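Long-range contacts in tyrosine specific protein phosphatase (PDB 4AZ1), which probably removes phosphate from phosphotyrosine in protein substrates, as protein tyrosine phosphatases do: residues A[30-35]-A[266-271]; A[39-44]-A[56-61]; A[60-65]-A[79-84]; A[75-80]-A[89-94]. All coordinates share one frame; numbering follows the deposited sequence. Where two conformers were deposited one is given.

Contact 1: residues A[30-35]-A[266-271]; sequences RQEDPR and QRFGMV
E32 and P34 pack against the outer part of the F268 ring, and D33 lies between them with its backbone N at the ring edge, in the ring plane. E32 can be followed outward atom by atom. With CG anti to the carbonyl carbon (chi1 -65°) and an extended chain beyond it, the side chain crosses F268 at about a right angle. CB lies 3.8 Å from F268 CZ, an oblique approach. CG stays near the same ring atom, 4.0 Å from F268 CZ. The carboxylate carbon CD and OE1 are each 4.1 Å from F268 CZ, and the carboxylate plane is turned 46° from the ring. OE2 passes on toward the turn, 4.4 Å from G269 CA, and forms a salt bridge with R264. The aliphatic part of E32 thus lines the ring while its charge is paired just before the 266-271 segment.

Within these two segments the face contact comes from P34. Its CB is 3.6 Å from F268 CE1 and sits over the face, offset toward the rim. A CH-pi interaction fits this position, because CB is 3.9 Å from the centroid of the F268 ring and 26° off the normal.

No hydrogen bond joins the two loops, and together they bury 182 Å². F268 is presented by a type II beta turn from R267 to M270, with G269 at positive phi. From the same turn R267 bonds to the carbonyls of A228 and G229, which lie in the HCSAGIGR signature loop of the tyrosine phosphatase fold, so the turn holds an arginine against that loop.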
loop_
_atom_site.group_PDB
_atom_site.type_symbol
_atom_site.label_atom_id
_atom_site.label_comp_id
_atom_site.label_asym_id
_atom_site.label_seq_id
_atom_site.Cartn_x
_atom_site.Cartn_y
_atom_site.Cartn_z
ATOM N N ARG A 30 19.037 29.959 -6.242
ATOM C CA ARG A 30 20.337 30.436 -5.764
ATOM C C ARG A 30 20.512 30.232 -4.248
ATOM O O ARG A 30 21.630 30.067 -3.772
ATOM C CB ARG A 30 20.511 31.910 -6.179
ATOM C CG ARG A 30 21.579 32.717 -5.460
ATOM C CD ARG A 30 22.958 32.493 -6.046
ATOM N NE ARG A 30 23.937 33.451 -5.527
ATOM C CZ ARG A 30 24.467 33.389 -4.311
ATOM N NH1 ARG A 30 24.105 32.417 -3.477
ATOM N NH2 ARG A 30 25.353 34.299 -3.922
ATOM N N GLN A 31 19.403 30.191 -3.508
ATOM C CA GLN A 31 19.459 30.059 -2.051
ATOM C C GLN A 31 19.495 28.616 -1.582
ATOM O O GLN A 31 19.628 28.356 -0.377
ATOM C CB GLN A 31 18.252 30.740 -1.408
ATOM C CG GLN A 31 18.543 32.109 -0.847
ATOM C CD GLN A 31 18.590 33.171 -1.916
ATOM O OE1 GLN A 31 17.563 33.740 -2.279
ATOM N NE2 GLN A 31 19.785 33.448 -2.426
ATOM N N GLU A 32 19.349 27.677 -2.516
ATOM C CA GLU A 32 19.315 26.262 -2.146
ATOM C C GLU A 32 20.628 25.769 -1.513
ATOM O O GLU A 32 21.723 25.965 -2.068
ATOM C CB GLU A 32 18.927 25.402 -3.348
ATOM C CG GLU A 32 17.502 25.671 -3.822
ATOM C CD GLU A 32 17.039 24.709 -4.911
ATOM O OE1 GLU A 32 17.889 23.980 -5.483
ATOM O OE2 GLU A 32 15.821 24.693 -5.194
ATOM N N ASP A 33 20.507 25.144 -0.342
ATOM C CA ASP A 33 21.662 24.559 0.347
ATOM C C ASP A 33 21.237 23.417 1.271
ATOM O O ASP A 33 21.153 23.583 2.489
ATOM C CB ASP A 33 22.439 25.618 1.127
ATOM C CG ASP A 33 23.700 25.054 1.782
ATOM O OD1 ASP A 33 24.119 23.927 1.413
ATOM O OD2 ASP A 33 24.275 25.741 2.658
ATOM N N PRO A 34 21.006 22.238 0.682
ATOM C CA PRO A 34 20.438 21.063 1.352
ATOM C C PRO A 34 21.483 20.276 2.128
ATOM O O PRO A 34 21.127 19.346 2.855
ATOM C CB PRO A 34 19.937 20.226 0.179
ATOM C CG PRO A 34 20.930 20.506 -0.908
ATOM C CD PRO A 34 21.368 21.949 -0.717
ATOM N N ARG A 35 22.753 20.635 1.968
ATOM C CA ARG A 35 23.834 19.925 2.641
ATOM C C ARG A 35 23.744 20.123 4.152
ATOM O O ARG A 35 24.108 19.238 4.937
ATOM C CB ARG A 35 25.193 20.426 2.138
ATOM C CG ARG A 35 25.551 20.002 0.719
ATOM C CD ARG A 35 27.043 20.209 0.433
ATOM N NE ARG A 35 27.460 21.602 0.587
ATOM C CZ ARG A 35 28.721 22.023 0.516
ATOM N NH1 ARG A 35 29.707 21.160 0.292
ATOM N NH2 ARG A 35 29.001 23.311 0.672
ATOM N N GLN A 266 10.385 25.009 4.961
ATOM C CA GLN A 266 9.632 23.959 5.644
ATOM C C GLN A 266 9.585 22.664 4.833
ATOM O O GLN A 266 9.357 21.588 5.377
ATOM C CB GLN A 266 8.218 24.453 5.961
ATOM C CG GLN A 266 8.154 25.623 6.940
ATOM C CD GLN A 266 6.740 26.152 7.086
ATOM O OE1 GLN A 266 5.903 25.546 7.756
ATOM N NE2 GLN A 266 6.460 27.280 6.440
ATOM N N ARG A 267 9.794 22.782 3.525
ATOM C CA ARG A 267 9.931 21.615 2.649
ATOM C C ARG A 267 10.841 21.996 1.486
ATOM O O ARG A 267 10.450 22.762 0.603
ATOM C CB ARG A 267 8.569 21.146 2.117
ATOM C CG ARG A 267 8.639 19.906 1.201
ATOM C CD ARG A 267 7.254 19.280 1.022
ATOM N NE ARG A 267 7.205 18.245 -0.019
ATOM C CZ ARG A 267 7.452 16.950 0.180
ATOM N NH1 ARG A 267 7.800 16.514 1.390
ATOM N NH2 ARG A 267 7.367 16.093 -0.840
ATOM N N PHE A 268 12.056 21.461 1.498
ATOM C CA PHE A 268 13.075 21.838 0.524
ATOM C C PHE A 268 12.569 21.758 -0.913
ATOM O O PHE A 268 12.020 20.737 -1.330
ATOM C CB PHE A 268 14.300 20.940 0.675
ATOM C CG PHE A 268 15.447 21.355 -0.182
ATOM C CD1 PHE A 268 16.333 22.328 0.261
ATOM C CD2 PHE A 268 15.631 20.793 -1.447
ATOM C CE1 PHE A 268 17.396 22.736 -0.533
ATOM C CE2 PHE A 268 16.688 21.201 -2.253
ATOM C CZ PHE A 268 17.572 22.177 -1.793
ATOM N N GLY A 269 12.740 22.844 -1.662
ATOM C CA GLY A 269 12.479 22.807 -3.092
ATOM C C GLY A 269 11.066 23.174 -3.502
ATOM O O GLY A 269 10.742 23.088 -4.692
ATOM N N MET A 270 10.239 23.599 -2.542
ATOM C CA MET A 270 8.853 23.988 -2.838
ATOM C C MET A 270 8.782 24.996 -3.994
ATOM O O MET A 270 9.558 25.983 -4.039
ATOM C CB MET A 270 8.141 24.560 -1.597
ATOM C CG MET A 270 7.663 23.519 -0.586
ATOM S SD MET A 270 6.314 22.461 -1.148
ATOM C CE MET A 270 4.898 23.317 -0.456
ATOM N N VAL A 271 7.830 24.746 -4.898
ATOM C CA VAL A 271 7.767 25.407 -6.203
ATOM C C VAL A 271 9.027 25.063 -7.006
ATOM O O VAL A 271 10.068 25.717 -6.909
ATOM C CB VAL A 271 7.519 26.926 -6.116
ATOM C CG1 VAL A 271 7.267 27.476 -7.510
ATOM C CG2 VAL A 271 6.310 27.212 -5.213
#

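Contact 2: residues A[39-44]-A[56-61]; sequences FATSLK and ANEATL
E58 reaches across to T41 with both carboxylate oxygens, and this is the tight part of the contact. T41 N donates to E58 OE1 at 2.7 Å, nearly straight at 167°, meeting the oxygen on its syn side but 25° out of the carboxylate plane. T41 OG1 donates to the syn lone pair of E58 OE2 at 2.8 Å. A bend at chi2 (65°) places CD, and the carboxylate it carries lies beside T41. OE1 also takes a bond from a water, which donates as well to A56 O and accepts from S42 N. The amides of T41 and S42 belong to the first turn of the helix, where F39 is the N-cap residue, and a negative charge there is probably favoured by the helix dipole.

Further along, A56 N donates to S42 OG at 3.0 Å, and that hydroxyl is also bonded to Y76 OH. L61 CD2 lies against T41, 3.6 Å from its CB. F39 presents its ring edge to A56 O, 3.3 Å from CD1, while N57 runs beside the ring and accepts from F268 N.

The looser side is at A40, which is exposed, touches E58 OE1 with its N and CB and covers little area. E58 itself is partly exposed.

The contact therefore clamps the start of short helix 40-44 to the loop, with a type I turn from E58 to L61, that leads toward strand 79-82.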
loop_
_atom_site.group_PDB
_atom_site.type_symbol
_atom_site.label_atom_id
_atom_site.label_comp_id
_atom_site.label_asym_id
_atom_site.label_seq_id
_atom_site.Cartn_x
_atom_site.Cartn_y
_atom_site.Cartn_z
ATOM N N PHE A 39 17.720 15.236 6.686
ATOM C CA PHE A 39 16.670 14.456 6.043
ATOM C C PHE A 39 16.689 13.026 6.560
ATOM O O PHE A 39 16.324 12.096 5.834
ATOM C CB PHE A 39 16.885 14.438 4.535
ATOM C CG PHE A 39 16.718 15.780 3.887
ATOM C CD1 PHE A 39 15.454 16.248 3.566
ATOM C CD2 PHE A 39 17.826 16.584 3.612
ATOM C CE1 PHE A 39 15.282 17.507 2.952
ATOM C CE2 PHE A 39 17.667 17.834 3.013
ATOM C CZ PHE A 39 16.384 18.292 2.677
ATOM N N ALA A 40 17.100 12.866 7.820
ATOM C CA ALA A 40 17.357 11.560 8.428
ATOM C C ALA A 40 16.285 10.512 8.167
ATOM O O ALA A 40 16.560 9.459 7.586
ATOM C CB ALA A 40 17.589 11.711 9.942
ATOM N N THR A 41 15.065 10.792 8.610
ATOM C CA THR A 41 13.983 9.817 8.503
ATOM C C THR A 41 13.623 9.527 7.057
ATOM O O THR A 41 13.385 8.374 6.673
ATOM C CB THR A 41 12.739 10.287 9.260
ATOM O OG1 THR A 41 13.079 10.475 10.642
ATOM C CG2 THR A 41 11.621 9.249 9.149
ATOM N N SER A 42 13.588 10.580 6.251
ATOM C CA SER A 42 13.234 10.446 4.856
ATOM C C SER A 42 14.279 9.595 4.132
ATOM O O SER A 42 13.942 8.791 3.250
ATOM C CB SER A 42 13.135 11.836 4.233
ATOM O OG SER A 42 12.600 11.758 2.945
ATOM N N LEU A 43 15.542 9.760 4.526
ATOM C CA LEU A 43 16.649 9.043 3.890
ATOM C C LEU A 43 16.698 7.539 4.185
ATOM O O LEU A 43 17.098 6.750 3.327
ATOM C CB LEU A 43 17.989 9.684 4.256
ATOM C CG LEU A 43 18.555 10.623 3.192
ATOM C CD1 LEU A 43 19.742 11.429 3.719
ATOM C CD2 LEU A 43 18.942 9.838 1.944
ATOM N N LYS A 44 16.317 7.132 5.393
ATOM C CA LYS A 44 16.283 5.706 5.681
ATOM C C LYS A 44 15.019 5.033 5.141
ATOM O O LYS A 44 14.889 3.811 5.199
ATOM C CB LYS A 44 16.502 5.417 7.176
ATOM C CG LYS A 44 15.385 5.853 8.101
ATOM C CD LYS A 44 15.504 5.143 9.441
ATOM C CE LYS A 44 14.285 5.393 10.316
ATOM N NZ LYS A 44 14.360 4.627 11.593
ATOM N N ALA A 56 11.951 14.691 2.429
ATOM C CA ALA A 56 11.216 15.556 3.361
ATOM C C ALA A 56 12.107 16.020 4.515
ATOM O O ALA A 56 12.747 15.186 5.155
ATOM C CB ALA A 56 10.009 14.797 3.910
ATOM N N ASN A 57 12.137 17.328 4.793
ATOM C CA ASN A 57 12.904 17.852 5.937
ATOM C C ASN A 57 12.505 17.202 7.251
ATOM O O ASN A 57 11.316 17.048 7.528
ATOM C CB ASN A 57 12.728 19.368 6.103
ATOM C CG ASN A 57 13.036 20.141 4.841
ATOM O OD1 ASN A 57 12.670 19.735 3.736
ATOM N ND2 ASN A 57 13.705 21.273 5.001
ATOM N N GLU A 58 13.497 16.853 8.066
ATOM C CA GLU A 58 13.253 16.210 9.349
ATOM C C GLU A 58 12.456 17.108 10.292
ATOM O O GLU A 58 11.510 16.661 10.942
ATOM C CB GLU A 58 14.591 15.851 10.003
ATOM C CG GLU A 58 14.474 14.974 11.235
ATOM C CD GLU A 58 13.923 13.595 10.911
ATOM O OE1 GLU A 58 14.218 13.078 9.808
ATOM O OE2 GLU A 58 13.202 13.025 11.760
ATOM N N ALA A 59 12.843 18.378 10.359
ATOM C CA ALA A 59 12.277 19.315 11.330
ATOM C C ALA A 59 10.763 19.480 11.222
ATOM O O ALA A 59 10.097 19.745 12.219
ATOM C CB ALA A 59 12.953 20.667 11.204
ATOM N N THR A 60 10.232 19.340 10.008
ATOM C CA THR A 60 8.811 19.543 9.769
ATOM C C THR A 60 8.152 18.289 9.184
ATOM O O THR A 60 7.049 18.349 8.628
ATOM C CB THR A 60 8.580 20.736 8.824
ATOM O OG1 THR A 60 9.224 20.481 7.574
ATOM C CG2 THR A 60 9.149 22.017 9.424
ATOM N N LEU A 61 8.829 17.154 9.324
ATOM C CA LEU A 61 8.327 15.887 8.797
ATOM C C LEU A 61 6.946 15.563 9.381
ATOM O O LEU A 61 6.755 15.616 10.593
ATOM C CB LEU A 61 9.313 14.761 9.120
ATOM C CG LEU A 61 8.916 13.360 8.641
ATOM C CD1 LEU A 61 8.967 13.294 7.123
ATOM C CD2 LEU A 61 9.820 12.329 9.236
HETATM O O HOH W 1 13.367 13.396 7.148
#

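Contact 3: residues A[60-65]-A[79-84]; sequences TLYPQV and GNLIDL
T60 and Y62 hold the strand 79-82 backbone through two hydrogen bonds around a single bridge, L61 with N80. L81 N donates to T60 O at 2.9 Å, nearly along the C=O axis. Y62 N donates to G79 O at 2.9 Å and is straight at the hydrogen (172°), yet approaches from above the carbonyl plane, 41° out of it. T60 O also receives a CA-H...O contact, with N80 CA 3.2 Å away.

One side-chain hydrogen bond is added: N80 ND2 donates to T60 OG1 at 2.9 Å, with an angle of only 132° and the hydroxyl tilted from the amide plane. The two side chains cross at about a right angle. T60 OG1 is also bonded to Q266 O, and N80 OD1 to R267 NH1, so the pair joins a wider polar network.

Apolar contact falls to L81. Its CD1 touches Y62 CD1 obliquely at 4.1 Å, and its CB is 4.3 Å from V65 CG2. P63, after a cis peptide bond, lays CB over the centre of one Y62 ring face.

Strand 79-82 is one of the two outermost strands of the large sheet within the chain, so residues 60-62 line its edge, while strand 90-93 pairs with it on the other side.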
loop_
_atom_site.group_PDB
_atom_site.type_symbol
_atom_site.label_atom_id
_atom_site.label_comp_id
_atom_site.label_asym_id
_atom_site.label_seq_id
_atom_site.Cartn_x
_atom_site.Cartn_y
_atom_site.Cartn_z
ATOM N N THR A 60 10.232 19.340 10.008
ATOM C CA THR A 60 8.811 19.543 9.769
ATOM C C THR A 60 8.152 18.289 9.184
ATOM O O THR A 60 7.049 18.349 8.628
ATOM C CB THR A 60 8.580 20.736 8.824
ATOM O OG1 THR A 60 9.224 20.481 7.574
ATOM C CG2 THR A 60 9.149 22.017 9.424
ATOM N N LEU A 61 8.829 17.154 9.324
ATOM C CA LEU A 61 8.327 15.887 8.797
ATOM C C LEU A 61 6.946 15.563 9.381
ATOM O O LEU A 61 6.755 15.616 10.593
ATOM C CB LEU A 61 9.313 14.761 9.120
ATOM C CG LEU A 61 8.916 13.360 8.641
ATOM C CD1 LEU A 61 8.967 13.294 7.123
ATOM C CD2 LEU A 61 9.820 12.329 9.236
ATOM N N TYR A 62 5.980 15.260 8.522
ATOM C CA TYR A 62 4.625 14.963 8.983
ATOM C C TYR A 62 4.337 13.475 8.798
ATOM O O TYR A 62 4.696 12.899 7.769
ATOM C CB TYR A 62 3.586 15.819 8.234
ATOM C CG TYR A 62 2.187 15.750 8.838
ATOM C CD1 TYR A 62 1.830 16.567 9.908
ATOM C CD2 TYR A 62 1.228 14.868 8.338
ATOM C CE1 TYR A 62 0.558 16.511 10.467
ATOM C CE2 TYR A 62 -0.042 14.806 8.888
ATOM C CZ TYR A 62 -0.373 15.629 9.953
ATOM O OH TYR A 62 -1.633 15.568 10.507
ATOM N N PRO A 63 3.670 12.854 9.782
ATOM C CA PRO A 63 3.084 13.460 10.985
ATOM C C PRO A 63 3.987 13.504 12.220
ATOM O O PRO A 63 3.474 13.791 13.303
ATOM C CB PRO A 63 1.916 12.521 11.286
ATOM C CG PRO A 63 2.459 11.186 10.909
ATOM C CD PRO A 63 3.290 11.435 9.656
ATOM N N GLN A 64 5.281 13.231 12.072
ATOM C CA GLN A 64 6.167 13.051 13.230
ATOM C C GLN A 64 6.307 14.272 14.142
ATOM O O GLN A 64 6.660 14.132 15.312
ATOM C CB GLN A 64 7.553 12.568 12.781
ATOM C CG GLN A 64 7.602 11.113 12.292
ATOM C CD GLN A 64 6.984 10.907 10.906
ATOM O OE1 GLN A 64 6.414 11.830 10.310
ATOM N NE2 GLN A 64 7.106 9.686 10.387
ATOM N N VAL A 65 6.023 15.459 13.616
ATOM C CA VAL A 65 6.181 16.688 14.393
ATOM C C VAL A 65 4.946 17.041 15.226
ATOM O O VAL A 65 4.977 17.976 16.033
ATOM C CB VAL A 65 6.574 17.870 13.494
ATOM C CG1 VAL A 65 7.937 17.613 12.889
ATOM C CG2 VAL A 65 5.530 18.083 12.400
ATOM N N GLY A 79 6.533 13.725 3.453
ATOM C CA GLY A 79 5.710 14.923 3.539
ATOM C C GLY A 79 6.071 15.845 4.684
ATOM O O GLY A 79 6.689 15.424 5.664
ATOM N N ASN A 80 5.681 17.112 4.563
ATOM C CA ASN A 80 5.995 18.097 5.591
ATOM C C ASN A 80 4.796 18.964 5.930
ATOM O O ASN A 80 3.947 19.237 5.068
ATOM C CB ASN A 80 7.143 18.997 5.141
ATOM C CG ASN A 80 8.430 18.229 4.907
ATOM O OD1 ASN A 80 8.677 17.739 3.801
ATOM N ND2 ASN A 80 9.267 18.134 5.946
ATOM N N LEU A 81 4.738 19.398 7.185
ATOM C CA LEU A 81 3.700 20.314 7.650
ATOM C C LEU A 81 4.030 21.725 7.169
ATOM O O LEU A 81 5.070 22.261 7.512
ATOM C CB LEU A 81 3.641 20.313 9.184
ATOM C CG LEU A 81 2.491 21.097 9.818
ATOM C CD1 LEU A 81 1.173 20.537 9.350
ATOM C CD2 LEU A 81 2.544 21.099 11.355
ATOM N N ILE A 82 3.162 22.329 6.370
ATOM C CA ILE A 82 3.416 23.705 5.972
ATOM C C ILE A 82 2.564 24.667 6.783
ATOM O O ILE A 82 1.337 24.604 6.733
ATOM C CB ILE A 82 3.156 23.930 4.483
ATOM C CG1 ILE A 82 3.832 22.827 3.653
ATOM C CG2 ILE A 82 3.659 25.330 4.075
ATOM C CD1 ILE A 82 5.350 22.891 3.658
ATOM N N ASP A 83 3.217 25.564 7.518
ATOM C CA ASP A 83 2.515 26.532 8.353
ATOM C C ASP A 83 2.976 27.939 7.972
ATOM O O ASP A 83 4.159 28.266 8.095
ATOM C CB ASP A 83 2.804 26.250 9.835
ATOM C CG ASP A 83 2.102 27.229 10.787
ATOM O OD1 ASP A 83 0.923 27.594 10.555
ATOM O OD2 ASP A 83 2.738 27.621 11.789
ATOM N N LEU A 84 2.049 28.764 7.493
ATOM C CA LEU A 84 2.377 30.141 7.117
ATOM C C LEU A 84 1.613 31.182 7.942
ATOM O O LEU A 84 1.417 32.305 7.473
ATOM C CB LEU A 84 2.099 30.362 5.628
ATOM C CG LEU A 84 2.866 29.453 4.661
ATOM C CD1 LEU A 84 2.095 29.223 3.366
ATOM C CD2 LEU A 84 4.240 30.034 4.365
#

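Contact 4: residues A[75-80]-A[89-94]; sequences YYINGN and KFVACQ. With FMT (formic acid), chain H.
N78 and Q94 meet at the open end of the hairpin, away from its connection, and together grip a formic acid molecule that probably came from the crystallisation liquor. N78 N donates to its O1 at 2.8 Å and Q94 NE2 to the same oxygen at 3.0 Å. The Q94 chain, extended beyond CG, crosses N78 at about a right angle and brings CD to 3.4 Å from N78 CB. The two amide planes are 33° apart.

Three backbone bonds set these groups in place. Q94 N donates to N78 O, and N80 and A92 exchange N-H...O bonds in both directions as an antiparallel hydrogen-bonded pair. Next to them G79 and C93 form a non-hydrogen-bonded pair whose CA atoms are 3.9 Å apart. Without a side chain on G79, its CA approaches C93 CB to 3.6 Å. I77 CD1 then sits 3.9 Å from both V91 CG1 and C93 CB.

A second shell fixes the amides. Q94 NE2 also donates to K48 O while Q94 OE1 accepts from R50 N, so its flip is determined. N78 ND2 donates to I54 O, and R267 NH1 reaches both N78 OD1 and N80 OD1.

Every touching residue is buried, and the polar ends named here are paired. The hairpin forms one end of the mixed sheet of this tyrosine phosphatase-family protein. Two N-H groups converging on O1 of the formic acid imply a spot able to hold a small acceptor, and the guanidinium of R267 probably polarises the asparagine carbonyls.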
loop_
_atom_site.group_PDB
_atom_site.type_symbol
_atom_site.label_atom_id
_atom_site.label_comp_id
_atom_site.label_asym_id
_atom_site.label_seq_id
_atom_site.Cartn_x
_atom_site.Cartn_y
_atom_site.Cartn_z
ATOM N N TYR A 75 4.317 4.951 10.653
ATOM C CA TYR A 75 4.239 5.025 9.206
ATOM C C TYR A 75 4.989 6.224 8.666
ATOM O O TYR A 75 5.274 7.184 9.383
ATOM C CB TYR A 75 2.790 5.023 8.723
ATOM C CG TYR A 75 1.919 6.019 9.433
ATOM C CD1 TYR A 75 1.999 7.365 9.135
ATOM C CD2 TYR A 75 1.013 5.609 10.401
ATOM C CE1 TYR A 75 1.210 8.278 9.774
ATOM C CE2 TYR A 75 0.214 6.521 11.051
ATOM C CZ TYR A 75 0.319 7.857 10.731
ATOM O OH TYR A 75 -0.468 8.788 11.367
ATOM N N TYR A 76 5.298 6.155 7.384
ATOM C CA TYR A 76 6.091 7.180 6.739
ATOM C C TYR A 76 5.373 7.677 5.503
ATOM O O TYR A 76 4.978 6.890 4.624
ATOM C CB TYR A 76 7.486 6.654 6.371
ATOM C CG TYR A 76 8.264 7.579 5.449
ATOM C CD1 TYR A 76 9.027 8.616 5.962
ATOM C CD2 TYR A 76 8.247 7.399 4.069
ATOM C CE1 TYR A 76 9.736 9.458 5.132
ATOM C CE2 TYR A 76 8.962 8.241 3.229
ATOM C CZ TYR A 76 9.701 9.265 3.770
ATOM O OH TYR A 76 10.411 10.101 2.946
ATOM N N ILE A 77 5.175 8.987 5.454
ATOM C CA ILE A 77 4.873 9.635 4.211
ATOM C C ILE A 77 6.012 10.626 3.959
ATOM O O ILE A 77 6.543 11.235 4.900
ATOM C CB ILE A 77 3.483 10.301 4.216
ATOM C CG1 ILE A 77 3.481 11.574 5.054
ATOM C CG2 ILE A 77 2.407 9.300 4.716
ATOM C CD1 ILE A 77 2.392 12.567 4.642
ATOM N N ASN A 78 6.438 10.732 2.705
ATOM C CA ASN A 78 7.415 11.751 2.325
ATOM C C ASN A 78 6.659 13.080 2.293
ATOM O O ASN A 78 6.155 13.492 1.241
ATOM C CB ASN A 78 7.993 11.407 0.951
ATOM C CG ASN A 78 9.088 12.351 0.505
ATOM O OD1 ASN A 78 9.028 13.560 0.733
ATOM N ND2 ASN A 78 10.090 11.798 -0.167
ATOM N N GLY A 79 6.533 13.725 3.453
ATOM C CA GLY A 79 5.710 14.923 3.539
ATOM C C GLY A 79 6.071 15.845 4.684
ATOM O O GLY A 79 6.689 15.424 5.664
ATOM N N ASN A 80 5.681 17.112 4.563
ATOM C CA ASN A 80 5.995 18.097 5.591
ATOM C C ASN A 80 4.796 18.964 5.930
ATOM O O ASN A 80 3.947 19.237 5.068
ATOM C CB ASN A 80 7.143 18.997 5.141
ATOM C CG ASN A 80 8.430 18.229 4.907
ATOM O OD1 ASN A 80 8.677 17.739 3.801
ATOM N ND2 ASN A 80 9.267 18.134 5.946
ATOM N N LYS A 89 -3.304 25.063 7.761
ATOM C CA LYS A 89 -1.992 24.459 7.586
ATOM C C LYS A 89 -2.159 23.397 6.522
ATOM O O LYS A 89 -3.285 22.971 6.221
ATOM C CB LYS A 89 -1.513 23.787 8.875
ATOM C CG LYS A 89 -1.409 24.702 10.075
ATOM C CD LYS A 89 -0.560 24.049 11.160
ATOM C CE LYS A 89 -0.491 24.915 12.415
ATOM N NZ LYS A 89 0.558 24.443 13.374
ATOM N N PHE A 90 -1.040 22.956 5.958
ATOM C CA PHE A 90 -1.089 22.009 4.866
ATOM C C PHE A 90 -0.099 20.892 5.113
ATOM O O PHE A 90 0.891 21.077 5.825
ATOM C CB PHE A 90 -0.776 22.736 3.559
ATOM C CG PHE A 90 -1.816 23.751 3.191
ATOM C CD1 PHE A 90 -1.735 25.059 3.671
ATOM C CD2 PHE A 90 -2.907 23.389 2.402
ATOM C CE1 PHE A 90 -2.716 25.995 3.346
ATOM C CE2 PHE A 90 -3.893 24.319 2.073
ATOM C CZ PHE A 90 -3.796 25.625 2.547
ATOM N N VAL A 91 -0.387 19.724 4.555
ATOM C CA VAL A 91 0.618 18.681 4.459
ATOM C C VAL A 91 0.993 18.553 2.994
ATOM O O VAL A 91 0.195 18.090 2.169
ATOM C CB VAL A 91 0.120 17.334 5.020
ATOM C CG1 VAL A 91 1.184 16.273 4.841
ATOM C CG2 VAL A 91 -0.222 17.476 6.505
ATOM N N ALA A 92 2.197 19.008 2.659
ATOM C CA ALA A 92 2.685 18.872 1.290
ATOM C C ALA A 92 3.434 17.549 1.215
ATOM O O ALA A 92 4.385 17.335 1.965
ATOM C CB ALA A 92 3.615 20.044 0.919
ATOM N N CYS A 93 3.028 16.653 0.320
ATOM C CA CYS A 93 3.687 15.352 0.274
ATOM C C CYS A 93 3.687 14.795 -1.121
ATOM O O CYS A 93 3.020 15.334 -2.006
ATOM C CB CYS A 93 3.012 14.371 1.243
ATOM S SG CYS A 93 1.269 14.078 0.859
ATOM N N GLN A 94 4.459 13.735 -1.329
ATOM C CA GLN A 94 4.526 13.091 -2.643
ATOM C C GLN A 94 3.261 12.264 -2.832
ATOM O O GLN A 94 2.490 12.051 -1.873
ATOM C CB GLN A 94 5.740 12.149 -2.701
ATOM C CG GLN A 94 5.585 10.975 -1.725
ATOM C CD GLN A 94 6.699 9.938 -1.816
ATOM O OE1 GLN A 94 7.718 10.139 -2.483
ATOM N NE2 GLN A 94 6.504 8.820 -1.131
HETATM C C FMT H . 3.407 9.720 0.620
HETATM O O1 FMT H . 4.561 9.486 1.007
HETATM O O2 FMT H . 2.837 10.821 0.676
#

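How the contacts relate
From the N terminus, contact 1 opens after helix 14-30 and closes only at the loop following helix 255-266, so the other three are nested within it. Contact 2 closes a short loop from helix 40-44 to residues 56-61. Contact 3 starts where that ends, sharing T60 and L61, and closes on strand 79-82. Contact 4 in turn overlaps contact 3, sharing G79 and N80, and closes on strand 90-93; it lies in series with contact 2. The chain thus steps from helix to loop to edge strand to the neighbouring strand. From the late segment of contact 1, Q266 and R267 bond into contacts 2, 3 and 4, and F268 bonds N57 of contact 2, binding N-terminal and C-terminal parts together.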